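PDB 2HC9: leucine aminopeptidase 1 from Caenorhabditis elegans, which removes amino acids, preferably leucine, from the N-terminus of peptides with the help of two zinc ions per subunit, and probably acts as a digestive enzyme. Local coordinates for residues 20-25 and 36-41; 187-192 and 253-258; 318-323 and 328-333; 439-444 and 451-456. The protein carries 1 engineered substitution. All coordinates share one frame; numbering follows the deposited sequence.

Contact 1 of 4, residues 20-25 and 36-41; sequences LIIVGK and GKFKEV
Leu20 and Val41 meet methyl to methyl where helix 36-42 lies against strand 18-25: CD1 of Leu20 stands 3.6 Å from CG1 of Val41, and the other leucine methyl, CD2, is 4.0 Å from that same CG1. Val41 can present this branch because its CG1 is anti to the backbone N (chi1 157°). One helical turn earlier, Phe38 takes the second contact. CD1 of Ile22 approaches the edge of its ring, near the ring plane, at 3.8 Å from CE1, and the two side chains cross at about a right angle. Leu20 and Ile22, two apart on the strand, both point toward the helix into a buried, apolar setting, where branched aliphatic residues suit.

In the next shell, the Phe38 ring packs edge-to-face with Phe114 and Trp52, which limits how it can turn, and Leu20 also rests on Phe45. The strand itself is held between strands 72-77 and 108-114 of the N-terminal domain's mixed sheet, through backbone bonds such as Leu20 with His73 and Ile21 with Val112. No hydrogen bond crosses from strand segment to helix segment; what joins them is apolar packing, whose stability should come from shape fit and the exclusion of water.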
loop_
_atom_site.group_PDB
_atom_site.type_symbol
_atom_site.label_atom_id
_atom_site.label_comp_id
_atom_site.label_asym_id
_atom_site.label_seq_id
_atom_site.Cartn_x
_atom_site.Cartn_y
_atom_site.Cartn_z
ATOM N N LEU A 20 -23.547 -36.974 -24.873
ATOM C CA LEU A 20 -23.367 -36.548 -26.243
ATOM C C LEU A 20 -23.232 -35.029 -26.310
ATOM O O LEU A 20 -24.083 -34.289 -25.803
ATOM C CB LEU A 20 -24.568 -36.976 -27.109
ATOM C CG LEU A 20 -24.597 -36.386 -28.525
ATOM C CD1 LEU A 20 -23.461 -36.951 -29.366
ATOM C CD2 LEU A 20 -25.959 -36.641 -29.224
ATOM N N ILE A 21 -22.183 -34.559 -26.967
ATOM C CA ILE A 21 -22.057 -33.119 -27.190
ATOM C C ILE A 21 -21.860 -32.842 -28.674
ATOM O O ILE A 21 -20.896 -33.317 -29.281
ATOM C CB ILE A 21 -20.912 -32.508 -26.329
ATOM C CG1 ILE A 21 -21.232 -32.706 -24.842
ATOM C CG2 ILE A 21 -20.711 -31.002 -26.677
ATOM C CD1 ILE A 21 -20.103 -32.404 -23.931
ATOM N N ILE A 22 -22.799 -32.093 -29.255
ATOM C CA ILE A 22 -22.717 -31.698 -30.671
ATOM C C ILE A 22 -22.142 -30.286 -30.791
ATOM O O ILE A 22 -22.570 -29.373 -30.085
ATOM C CB ILE A 22 -24.113 -31.742 -31.359
ATOM C CG1 ILE A 22 -24.725 -33.136 -31.190
ATOM C CG2 ILE A 22 -24.017 -31.347 -32.866
ATOM C CD1 ILE A 22 -26.251 -33.158 -31.395
ATOM N N VAL A 23 -21.166 -30.118 -31.681
ATOM C CA VAL A 23 -20.472 -28.836 -31.815
ATOM C C VAL A 23 -20.418 -28.367 -33.269
ATOM O O VAL A 23 -20.051 -29.132 -34.173
ATOM C CB VAL A 23 -19.030 -28.921 -31.240
ATOM C CG1 VAL A 23 -18.351 -27.514 -31.256
ATOM C CG2 VAL A 23 -19.057 -29.525 -29.839
ATOM N N GLY A 24 -20.789 -27.107 -33.506
ATOM C CA GLY A 24 -20.640 -26.543 -34.850
ATOM C C GLY A 24 -20.902 -25.043 -34.903
ATOM O O GLY A 24 -21.638 -24.514 -34.090
ATOM N N LYS A 25 -20.302 -24.375 -35.880
ATOM C CA LYS A 25 -20.782 -23.053 -36.284
ATOM C C LYS A 25 -22.218 -23.052 -36.764
ATOM O O LYS A 25 -22.677 -23.987 -37.428
ATOM C CB LYS A 25 -19.867 -22.419 -37.324
ATOM C CG LYS A 25 -18.501 -22.011 -36.744
ATOM C CD LYS A 25 -17.561 -21.571 -37.840
ATOM C CE LYS A 25 -16.361 -20.825 -37.265
ATOM N NZ LYS A 25 -15.343 -20.606 -38.315
ATOM N N GLY A 36 -29.122 -40.535 -41.318
ATOM C CA GLY A 36 -27.890 -41.311 -41.389
ATOM C C GLY A 36 -27.279 -41.532 -40.022
ATOM O O GLY A 36 -28.007 -41.713 -39.032
ATOM N N LYS A 37 -25.948 -41.487 -39.964
ATOM C CA LYS A 37 -25.204 -41.762 -38.732
ATOM C C LYS A 37 -25.460 -40.700 -37.662
ATOM O O LYS A 37 -25.488 -41.006 -36.471
ATOM C CB LYS A 37 -23.707 -41.844 -39.020
ATOM C CG LYS A 37 -23.353 -42.739 -40.199
ATOM C CD LYS A 37 -22.371 -43.818 -39.794
ATOM C CE LYS A 37 -23.069 -45.011 -39.152
ATOM N NZ LYS A 37 -22.098 -46.025 -38.656
ATOM N N PHE A 38 -25.634 -39.455 -38.099
ATOM C CA PHE A 38 -25.916 -38.364 -37.159
ATOM C C PHE A 38 -27.251 -38.605 -36.453
ATOM O O PHE A 38 -27.335 -38.533 -35.227
ATOM C CB PHE A 38 -25.897 -37.008 -37.877
ATOM C CG PHE A 38 -26.307 -35.860 -36.998
ATOM C CD1 PHE A 38 -25.671 -35.660 -35.767
ATOM C CD2 PHE A 38 -27.336 -35.005 -37.376
ATOM C CE1 PHE A 38 -26.049 -34.602 -34.931
ATOM C CE2 PHE A 38 -27.731 -33.945 -36.552
ATOM C CZ PHE A 38 -27.075 -33.743 -35.319
ATOM N N LYS A 39 -28.288 -38.925 -37.228
ATOM C CA LYS A 39 -29.591 -39.264 -36.656
ATOM C C LYS A 39 -29.483 -40.428 -35.683
ATOM O O LYS A 39 -30.061 -40.398 -34.604
ATOM C CB LYS A 39 -30.591 -39.619 -37.766
ATOM C CG LYS A 39 -31.921 -40.168 -37.288
ATOM C CD LYS A 39 -32.870 -40.267 -38.490
ATOM C CE LYS A 39 -34.168 -40.973 -38.150
ATOM N NZ LYS A 39 -35.078 -40.970 -39.342
ATOM N N GLU A 40 -28.732 -41.450 -36.069
ATOM C CA GLU A 40 -28.523 -42.609 -35.207
ATOM C C GLU A 40 -28.004 -42.189 -33.831
ATOM O O GLU A 40 -28.474 -42.675 -32.809
ATOM C CB GLU A 40 -27.548 -43.559 -35.885
ATOM C CG GLU A 40 -27.356 -44.909 -35.223
ATOM C CD GLU A 40 -26.311 -45.752 -35.960
ATOM O OE1 GLU A 40 -26.367 -45.831 -37.213
ATOM O OE2 GLU A 40 -25.422 -46.323 -35.285
ATOM N N VAL A 41 -27.048 -41.264 -33.817
ATOM C CA VAL A 41 -26.409 -40.809 -32.580
ATOM C C VAL A 41 -27.293 -39.820 -31.790
ATOM O O VAL A 41 -27.351 -39.854 -30.558
ATOM C CB VAL A 41 -24.972 -40.268 -32.911
ATOM C CG1 VAL A 41 -24.468 -39.299 -31.869
ATOM C CG2 VAL A 41 -24.004 -41.444 -33.058
#

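Contact 2 of 4, residues 187-192 and 253-258; sequences DALVDE and GVVYDT. With ZN (zinc ion), chain B; ZN (zinc ion), chain C.
Leu189 and Val255 lie alongside each other, running opposite ways, where helix 186-199 lies beside strand 246-254 and the bend that follows. The leucine has CG anti to its own backbone N (chi1 -177°), which carries the isobutyl group out from the helix; its CD2 comes to 3.9 Å from CG1 of Val255, and its CB lies 4.1 Å from the same methyl. In Val255, CG1 is the branch that touches, set beside the backbone N and anti to the carbonyl carbon (chi1 -61°). The same CD2 is 4.4 Å from the carbonyl O of Gly253. Glycine suits that position: a CB there would point toward the helix, close to Leu189, so its absence lets the leucine methyl come near the backbone.

The backbone changes direction at Val255, and two residues on, Asp257 faces the metals. Its OD2 bridges both zinc ions, 2.1 Å from the zinc of chain B and a longer 2.6 Å from the zinc of chain C, and a water bridges them too. OD1 is hydrogen-bonded to Gly259 N and Asn307 ND2, a second shell that helps fix the rotation of the carboxylate. Lys252, Asp275, Asp334 and Glu336 complete the coordination. A buried apolar contact thus backs the chain that leads into a carboxylate-bridged two-zinc centre, the active-site signature of the M17 leucine aminopeptidases.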
loop_
_atom_site.group_PDB
_atom_site.type_symbol
_atom_site.label_atom_id
_atom_site.label_comp_id
_atom_site.label_asym_id
_atom_site.label_seq_id
_atom_site.Cartn_x
_atom_site.Cartn_y
_atom_site.Cartn_z
ATOM N N ASP A 187 13.515 -32.216 -10.577
ATOM C CA ASP A 187 13.813 -33.638 -10.864
ATOM C C ASP A 187 12.674 -34.311 -11.624
ATOM O O ASP A 187 12.901 -35.069 -12.586
ATOM C CB ASP A 187 14.029 -34.395 -9.546
ATOM C CG ASP A 187 15.364 -34.037 -8.857
ATOM O OD1 ASP A 187 16.224 -33.391 -9.476
ATOM O OD2 ASP A 187 15.544 -34.430 -7.689
ATOM N N ALA A 188 11.445 -34.078 -11.169
ATOM C CA ALA A 188 10.291 -34.714 -11.802
ATOM C C ALA A 188 10.100 -34.190 -13.226
ATOM O O ALA A 188 9.767 -34.954 -14.121
ATOM C CB ALA A 188 9.046 -34.466 -10.994
ATOM N N LEU A 189 10.303 -32.889 -13.437
ATOM C CA LEU A 189 10.181 -32.354 -14.804
ATOM C C LEU A 189 11.316 -32.836 -15.743
ATOM O O LEU A 189 11.068 -33.128 -16.928
ATOM C CB LEU A 189 10.047 -30.810 -14.807
ATOM C CG LEU A 189 9.833 -30.147 -16.192
ATOM C CD1 LEU A 189 8.618 -30.766 -16.934
ATOM C CD2 LEU A 189 9.638 -28.612 -16.045
ATOM N N VAL A 190 12.543 -32.947 -15.226
ATOM C CA VAL A 190 13.609 -33.622 -15.990
ATOM C C VAL A 190 13.130 -35.032 -16.393
ATOM O O VAL A 190 13.229 -35.420 -17.573
ATOM C CB VAL A 190 14.930 -33.717 -15.186
ATOM C CG1 VAL A 190 15.949 -34.667 -15.888
ATOM C CG2 VAL A 190 15.557 -32.319 -15.001
ATOM N N ASP A 191 12.568 -35.780 -15.447
ATOM C CA ASP A 191 12.112 -37.153 -15.751
ATOM C C ASP A 191 11.032 -37.186 -16.825
ATOM O O ASP A 191 11.067 -38.039 -17.722
ATOM C CB ASP A 191 11.628 -37.862 -14.479
ATOM C CG ASP A 191 12.764 -38.204 -13.533
ATOM O OD1 ASP A 191 13.931 -38.133 -13.946
ATOM O OD2 ASP A 191 12.486 -38.509 -12.365
ATOM N N GLU A 192 10.086 -36.249 -16.747
ATOM C CA GLU A 192 9.046 -36.094 -17.761
ATOM C C GLU A 192 9.634 -35.813 -19.146
ATOM O O GLU A 192 9.185 -36.375 -20.130
ATOM C CB GLU A 192 8.024 -35.006 -17.362
ATOM C CG GLU A 192 7.213 -35.343 -16.087
ATOM C CD GLU A 192 5.937 -36.130 -16.333
ATOM O OE1 GLU A 192 5.688 -36.554 -17.475
ATOM O OE2 GLU A 192 5.165 -36.324 -15.364
ATOM N N GLY A 253 11.268 -23.398 -17.807
ATOM C CA GLY A 253 10.766 -24.443 -16.913
ATOM C C GLY A 253 10.964 -24.127 -15.442
ATOM O O GLY A 253 11.577 -24.905 -14.699
ATOM N N VAL A 254 10.429 -22.995 -15.011
ATOM C CA VAL A 254 10.497 -22.660 -13.597
ATOM C C VAL A 254 9.378 -23.416 -12.874
ATOM O O VAL A 254 8.203 -23.037 -12.934
ATOM C CB VAL A 254 10.413 -21.130 -13.365
ATOM C CG1 VAL A 254 10.396 -20.835 -11.849
ATOM C CG2 VAL A 254 11.658 -20.448 -14.024
ATOM N N VAL A 255 9.754 -24.515 -12.214
ATOM C CA VAL A 255 8.745 -25.403 -11.638
ATOM C C VAL A 255 7.969 -24.729 -10.505
ATOM O O VAL A 255 6.815 -25.045 -10.261
ATOM C CB VAL A 255 9.337 -26.759 -11.162
ATOM C CG1 VAL A 255 9.955 -27.512 -12.351
ATOM C CG2 VAL A 255 10.374 -26.572 -10.060
ATOM N N TYR A 256 8.617 -23.791 -9.823
ATOM C CA TYR A 256 7.905 -22.886 -8.926
ATOM C C TYR A 256 8.678 -21.610 -8.824
ATOM O O TYR A 256 9.901 -21.638 -8.730
ATOM C CB TYR A 256 7.780 -23.482 -7.508
ATOM C CG TYR A 256 6.715 -22.770 -6.730
ATOM C CD1 TYR A 256 5.371 -23.148 -6.852
ATOM C CD2 TYR A 256 7.035 -21.682 -5.911
ATOM C CE1 TYR A 256 4.367 -22.480 -6.143
ATOM C CE2 TYR A 256 6.061 -21.019 -5.194
ATOM C CZ TYR A 256 4.747 -21.409 -5.314
ATOM O OH TYR A 256 3.828 -20.726 -4.596
ATOM N N ASP A 257 7.959 -20.495 -8.810
ATOM C CA ASP A 257 8.594 -19.187 -8.663
ATOM C C ASP A 257 8.080 -18.494 -7.380
ATOM O O ASP A 257 6.980 -17.943 -7.359
ATOM C CB ASP A 257 8.256 -18.350 -9.896
ATOM C CG ASP A 257 9.110 -17.101 -10.007
ATOM O OD1 ASP A 257 10.028 -16.902 -9.156
ATOM O OD2 ASP A 257 8.852 -16.342 -10.971
ATOM N N THR A 258 8.883 -18.514 -6.313
ATOM C CA THR A 258 8.563 -17.718 -5.118
ATOM C C THR A 258 8.889 -16.230 -5.334
ATOM O O THR A 258 8.537 -15.396 -4.499
ATOM C CB THR A 258 9.401 -18.139 -3.902
ATOM O OG1 THR A 258 10.775 -17.844 -4.179
ATOM C CG2 THR A 258 9.242 -19.652 -3.583
HETATM ZN ZN ZN B . 9.875 -14.635 -11.475
HETATM ZN ZN ZN C . 9.124 -16.784 -13.501
HETATM O O HOH W 1 8.917 -14.723 -13.258
#

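Contact 3 of 4, residues 318-323 and 328-333; sequences DIIKML and VEINNT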
loop_
_atom_site.group_PDB
_atom_site.type_symbol
_atom_site.label_atom_id
_atom_site.label_comp_id
_atom_site.label_asym_id
_atom_site.label_seq_id
_atom_site.Cartn_x
_atom_site.Cartn_y
_atom_site.Cartn_z
ATOM N N ASP A 318 23.719 -8.789 -7.093
ATOM C CA ASP A 318 24.633 -9.870 -7.516
ATOM C C ASP A 318 24.962 -9.710 -9.001
ATOM O O ASP A 318 24.091 -9.362 -9.795
ATOM C CB ASP A 318 24.006 -11.248 -7.342
ATOM C CG ASP A 318 24.058 -11.767 -5.908
ATOM O OD1 ASP A 318 24.588 -11.086 -4.985
ATOM O OD2 ASP A 318 23.538 -12.884 -5.714
ATOM N N ILE A 319 26.211 -9.969 -9.377
ATOM C CA ILE A 319 26.585 -9.977 -10.796
ATOM C C ILE A 319 27.057 -11.385 -11.141
ATOM O O ILE A 319 27.943 -11.934 -10.457
ATOM C CB ILE A 319 27.727 -8.962 -11.115
ATOM C CG1 ILE A 319 27.240 -7.531 -10.812
ATOM C CG2 ILE A 319 28.127 -9.078 -12.639
ATOM C CD1 ILE A 319 28.360 -6.456 -10.900
ATOM N N ILE A 320 26.445 -11.969 -12.170
ATOM C CA ILE A 320 26.816 -13.319 -12.623
ATOM C C ILE A 320 27.309 -13.307 -14.082
ATOM O O ILE A 320 27.013 -12.372 -14.841
ATOM C CB ILE A 320 25.612 -14.310 -12.434
ATOM C CG1 ILE A 320 24.408 -13.890 -13.314
ATOM C CG2 ILE A 320 25.296 -14.430 -10.922
ATOM C CD1 ILE A 320 23.326 -14.975 -13.397
ATOM N N LYS A 321 28.060 -14.346 -14.457
ATOM C CA LYS A 321 28.500 -14.508 -15.847
ATOM C C LYS A 321 27.630 -15.583 -16.501
ATOM O O LYS A 321 27.504 -16.719 -15.991
ATOM C CB LYS A 321 29.991 -14.879 -15.902
ATOM C CG LYS A 321 30.538 -14.988 -17.344
ATOM C CD LYS A 321 32.078 -15.066 -17.381
ATOM C CE LYS A 321 32.643 -13.632 -17.355
ATOM N NZ LYS A 321 34.116 -13.506 -17.614
ATOM N N MET A 322 27.027 -15.206 -17.615
ATOM C CA MET A 322 26.064 -16.040 -18.331
ATOM C C MET A 322 26.836 -17.032 -19.220
ATOM O O MET A 322 28.060 -16.902 -19.392
ATOM C CB MET A 322 25.176 -15.146 -19.200
ATOM C CG MET A 322 24.505 -14.011 -18.427
ATOM S SD MET A 322 23.504 -14.572 -17.025
ATOM C CE MET A 322 22.128 -15.280 -17.886
ATOM N N LEU A 323 26.128 -18.010 -19.782
ATOM C CA LEU A 323 26.778 -18.958 -20.711
ATOM C C LEU A 323 27.489 -18.210 -21.864
ATOM O O LEU A 323 28.546 -18.633 -22.342
ATOM C CB LEU A 323 25.747 -19.937 -21.263
ATOM C CG LEU A 323 26.300 -21.079 -22.122
ATOM C CD1 LEU A 323 27.275 -21.967 -21.307
ATOM C CD2 LEU A 323 25.133 -21.909 -22.741
ATOM N N VAL A 328 25.708 -10.108 -16.118
ATOM C CA VAL A 328 24.390 -9.531 -15.877
ATOM C C VAL A 328 24.327 -9.147 -14.383
ATOM O O VAL A 328 24.629 -9.964 -13.507
ATOM C CB VAL A 328 23.220 -10.497 -16.268
ATOM C CG1 VAL A 328 21.888 -9.858 -15.845
ATOM C CG2 VAL A 328 23.222 -10.757 -17.801
ATOM N N GLU A 329 23.940 -7.895 -14.121
ATOM C CA GLU A 329 23.652 -7.450 -12.739
ATOM C C GLU A 329 22.200 -7.778 -12.472
ATOM O O GLU A 329 21.293 -7.242 -13.143
ATOM C CB GLU A 329 23.865 -5.940 -12.619
ATOM C CG GLU A 329 23.601 -5.420 -11.223
ATOM C CD GLU A 329 23.831 -3.911 -11.096
ATOM O OE1 GLU A 329 24.130 -3.211 -12.107
ATOM O OE2 GLU A 329 23.698 -3.438 -9.958
ATOM N N ILE A 330 21.978 -8.670 -11.514
ATOM C CA ILE A 330 20.614 -9.056 -11.162
ATOM C C ILE A 330 20.065 -8.003 -10.206
ATOM O O ILE A 330 20.489 -7.945 -9.045
ATOM C CB ILE A 330 20.587 -10.434 -10.478
ATOM C CG1 ILE A 330 21.270 -11.488 -11.366
ATOM C CG2 ILE A 330 19.117 -10.842 -10.127
ATOM C CD1 ILE A 330 21.443 -12.884 -10.698
ATOM N N ASN A 331 19.126 -7.171 -10.676
ATOM C CA ASN A 331 18.436 -6.256 -9.757
ATOM C C ASN A 331 17.018 -6.704 -9.432
ATOM O O ASN A 331 16.304 -6.039 -8.693
ATOM C CB ASN A 331 18.472 -4.805 -10.275
ATOM C CG ASN A 331 17.744 -4.628 -11.600
ATOM O OD1 ASN A 331 17.660 -5.556 -12.412
ATOM N ND2 ASN A 331 17.218 -3.423 -11.829
ATOM N N ASN A 332 16.613 -7.830 -10.018
ATOM C CA ASN A 332 15.303 -8.388 -9.765
ATOM C C ASN A 332 15.361 -9.920 -9.817
ATOM O O ASN A 332 15.404 -10.521 -10.886
ATOM C CB ASN A 332 14.283 -7.840 -10.780
ATOM C CG ASN A 332 12.862 -8.274 -10.471
ATOM O OD1 ASN A 332 12.619 -9.083 -9.570
ATOM N ND2 ASN A 332 11.921 -7.746 -11.229
ATOM N N THR A 333 15.360 -10.539 -8.649
ATOM C CA THR A 333 15.440 -12.000 -8.547
ATOM C C THR A 333 14.210 -12.684 -9.112
ATOM O O THR A 333 14.267 -13.868 -9.391
ATOM C CB THR A 333 15.628 -12.487 -7.085
ATOM O OG1 THR A 333 14.478 -12.114 -6.304
ATOM C CG2 THR A 333 16.917 -11.882 -6.483
#
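Ile320 holds CG1 between its backbone N and carbonyl carbon (chi1 63°), while Ile330 has CG1 anti to the carbonyl carbon (chi1 -55°); these turns bring their CD1 methyls to 3.9 Å across the antiparallel beta hairpin of strands 319-321 and 327-329. Ile320 and Val328 form a hydrogen-bonded pair, linked in both directions: Ile320 N to Val328 O (3.0 Å) and Val328 N to Ile320 O (2.9 Å). Ile319 and Glu329 are the neighbouring non-hydrogen-bonded pair, with side chains on the other face of the sheet. There CG1 of Ile319 packs 4.1 Å from CB of Glu329, whose extended chain carries its carboxylate away to Ser416. Beta-branched residues suit such extended backbone. Ile319 also packs on Met136 of a neighbouring subunit, so an alanine here is likely to open a gap both beside the Glu329 stem and at that interface.

Beyond the paired strands, CG of Met322, beside the backbone N, lies 3.6 Å from CG2 of Val328, and the bend at chi2 brings SD near the same methyl (3.9 Å); a flexible thioether chain fits this curved path. The remaining cross-strand bond, Ile330 N to Asp318 O, is 2.8 Å long, and its donor lies nearly in line with the carbonyl, at a C=O...N angle of 176°.

Contact 4 of 4, residues 439-444 and 451-456; sequences LLIGAH and LRWLHL. Engineered in segment 439-444: Leu440 (natural residue Phe).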
loop_
_atom_site.group_PDB
_atom_site.type_symbol
_atom_site.label_atom_id
_atom_site.label_comp_id
_atom_site.label_asym_id
_atom_site.label_seq_id
_atom_site.Cartn_x
_atom_site.Cartn_y
_atom_site.Cartn_z
ATOM N N LEU A 439 14.292 -8.655 -24.546
ATOM C CA LEU A 439 15.584 -8.118 -25.008
ATOM C C LEU A 439 16.729 -8.543 -24.109
ATOM O O LEU A 439 17.858 -8.660 -24.576
ATOM C CB LEU A 439 15.537 -6.579 -25.092
ATOM C CG LEU A 439 14.661 -6.020 -26.227
ATOM C CD1 LEU A 439 14.592 -4.473 -26.077
ATOM C CD2 LEU A 439 15.222 -6.433 -27.583
ATOM N N LEU A 440 16.457 -8.783 -22.824
ATOM C CA LEU A 440 17.513 -9.320 -21.959
ATOM C C LEU A 440 17.961 -10.679 -22.528
ATOM O O LEU A 440 19.154 -10.942 -22.625
ATOM C CB LEU A 440 17.024 -9.495 -20.504
ATOM C CG LEU A 440 18.009 -10.079 -19.481
ATOM C CD1 LEU A 440 18.276 -11.617 -19.575
ATOM C CD2 LEU A 440 19.326 -9.225 -19.366
ATOM N N ILE A 441 16.998 -11.521 -22.906
ATOM C CA ILE A 441 17.322 -12.820 -23.524
ATOM C C ILE A 441 18.137 -12.609 -24.808
ATOM O O ILE A 441 19.241 -13.175 -24.975
ATOM C CB ILE A 441 16.025 -13.612 -23.865
ATOM C CG1 ILE A 441 15.215 -13.917 -22.591
ATOM C CG2 ILE A 441 16.377 -14.916 -24.592
ATOM C CD1 ILE A 441 13.761 -14.331 -22.872
ATOM N N GLY A 442 17.608 -11.791 -25.708
ATOM C CA GLY A 442 18.254 -11.597 -27.016
ATOM C C GLY A 442 19.613 -10.926 -26.966
ATOM O O GLY A 442 20.424 -11.098 -27.871
ATOM N N ALA A 443 19.877 -10.168 -25.906
ATOM C CA ALA A 443 21.168 -9.489 -25.756
ATOM C C ALA A 443 22.353 -10.467 -25.720
ATOM O O ALA A 443 23.499 -10.070 -25.892
ATOM C CB ALA A 443 21.160 -8.598 -24.480
ATOM N N HIS A 444 22.074 -11.745 -25.483
ATOM C CA HIS A 444 23.124 -12.756 -25.383
ATOM C C HIS A 444 23.340 -13.516 -26.689
ATOM O O HIS A 444 24.277 -14.327 -26.797
ATOM C CB HIS A 444 22.812 -13.691 -24.203
ATOM C CG HIS A 444 22.874 -12.962 -22.893
ATOM N ND1 HIS A 444 24.058 -12.774 -22.214
ATOM C CD2 HIS A 444 21.950 -12.202 -22.258
ATOM C CE1 HIS A 444 23.844 -11.992 -21.168
ATOM N NE2 HIS A 444 22.572 -11.625 -21.174
ATOM N N LEU A 451 20.457 -14.799 -37.882
ATOM C CA LEU A 451 19.555 -15.950 -37.796
ATOM C C LEU A 451 18.136 -15.463 -37.544
ATOM O O LEU A 451 17.876 -14.265 -37.631
ATOM C CB LEU A 451 20.010 -16.956 -36.710
ATOM C CG LEU A 451 20.335 -16.480 -35.274
ATOM C CD1 LEU A 451 19.076 -16.238 -34.417
ATOM C CD2 LEU A 451 21.202 -17.518 -34.612
ATOM N N ARG A 452 17.198 -16.378 -37.281
ATOM C CA ARG A 452 15.855 -15.939 -36.902
ATOM C C ARG A 452 15.622 -16.308 -35.438
ATOM O O ARG A 452 15.814 -17.456 -35.049
ATOM C CB ARG A 452 14.798 -16.598 -37.801
ATOM C CG ARG A 452 14.926 -16.127 -39.282
ATOM C CD ARG A 452 13.833 -16.710 -40.160
ATOM N NE ARG A 452 13.848 -18.174 -40.075
ATOM C CZ ARG A 452 12.823 -18.956 -40.387
ATOM N NH1 ARG A 452 11.685 -18.416 -40.828
ATOM N NH2 ARG A 452 12.941 -20.288 -40.260
ATOM N N TRP A 453 15.244 -15.311 -34.635
ATOM C CA TRP A 453 15.005 -15.499 -33.213
ATOM C C TRP A 453 13.621 -14.953 -32.919
ATOM O O TRP A 453 13.294 -13.832 -33.310
ATOM C CB TRP A 453 16.066 -14.757 -32.355
ATOM C CG TRP A 453 15.641 -14.642 -30.885
ATOM C CD1 TRP A 453 15.263 -15.663 -30.049
ATOM C CD2 TRP A 453 15.528 -13.435 -30.119
ATOM N NE1 TRP A 453 14.908 -15.159 -28.802
ATOM C CE2 TRP A 453 15.087 -13.795 -28.820
ATOM C CE3 TRP A 453 15.761 -12.078 -30.406
ATOM C CZ2 TRP A 453 14.854 -12.843 -27.821
ATOM C CZ3 TRP A 453 15.540 -11.137 -29.403
ATOM C CH2 TRP A 453 15.102 -11.522 -28.129
ATOM N N LEU A 454 12.807 -15.741 -32.217
ATOM C CA LEU A 454 11.493 -15.295 -31.812
ATOM C C LEU A 454 11.269 -15.663 -30.353
ATOM O O LEU A 454 11.389 -16.836 -29.961
ATOM C CB LEU A 454 10.395 -15.895 -32.703
ATOM C CG LEU A 454 8.977 -15.385 -32.430
ATOM C CD1 LEU A 454 8.140 -15.167 -33.729
ATOM C CD2 LEU A 454 8.204 -16.264 -31.380
ATOM N N HIS A 455 10.915 -14.652 -29.567
ATOM C CA HIS A 455 10.576 -14.823 -28.146
ATOM C C HIS A 455 9.050 -14.717 -27.999
ATOM O O HIS A 455 8.433 -13.832 -28.590
ATOM C CB HIS A 455 11.271 -13.691 -27.357
ATOM C CG HIS A 455 10.669 -13.453 -26.005
ATOM N ND1 HIS A 455 10.751 -14.381 -24.987
ATOM C CD2 HIS A 455 9.975 -12.397 -25.507
ATOM C CE1 HIS A 455 10.123 -13.911 -23.921
ATOM N NE2 HIS A 455 9.640 -12.711 -24.210
ATOM N N LEU A 456 8.433 -15.629 -27.237
ATOM C CA LEU A 456 6.984 -15.661 -27.140
ATOM C C LEU A 456 6.626 -15.708 -25.650
ATOM O O LEU A 456 6.950 -16.681 -24.962
ATOM C CB LEU A 456 6.425 -16.915 -27.862
ATOM C CG LEU A 456 4.886 -17.037 -27.888
ATOM C CD1 LEU A 456 4.238 -15.864 -28.651
ATOM C CD2 LEU A 456 4.478 -18.367 -28.520
#
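Helix 433-442 packs against strand 452-457 of the catalytic domain's central mixed sheet, and Gly442 sits on the indole of Trp453. Its CA lies over one face of the six-membered ring, 3.7 Å from the centroid and 26° off the normal, a CH-pi contact; the nearest ring atom is CH2, at 3.3 Å. Only glycine fits easily here, since a CB would point toward the indole and clash with CZ3. The ring reaches the helix because Trp453 has CG anti to the backbone N (chi1 166°).

Ile441 fills the space next to it with both branches. CG2 is 4.1 Å from CZ2 of Trp453, while CD1 comes to 3.7 Å from ND1 of His455, the isoleucine side chain crossing both aromatic ones at about a right angle. Both aromatic residues point toward the helix from alternate positions on the strand. The indole NE1 and the imidazole ND1 share one carboxylate on the adjacent strand: NE1 of Trp453 bonds to OD1 of Asp359, and ND1 of His455 to its OD2. A leucine in place of Trp453 would probably strip Gly442 of its flat support and leave Asp359 OD1 without its indole partner. Such helix-on-sheet packing is typical of the layered alpha/beta fold of zinc exopeptidase domains, here close to Arg338, a predicted active-site residue.

In the fold
All four contacts are buried, but contacts 2 and 4 lie nearer the chain's centre (about 16 and 19 Å from it to their centres), while 1 and 3 are peripheral (about 30 and 28 Å). Contact 1 stands apart in the N-terminal domain, its centre about 41 Å or more from the centres of the others, purely apolar and touched by no other chain. Contacts 2 and 4 both set a helix against the same large sheet, one through aliphatic groups, on a segment that goes on to bind the zinc ions, the other with aromatic rings. Contact 3 depends on backbone hydrogen bonds and is buried partly against another subunit. Its Met322 and Val328 pack on His444, linking the hairpin to segment 439-444.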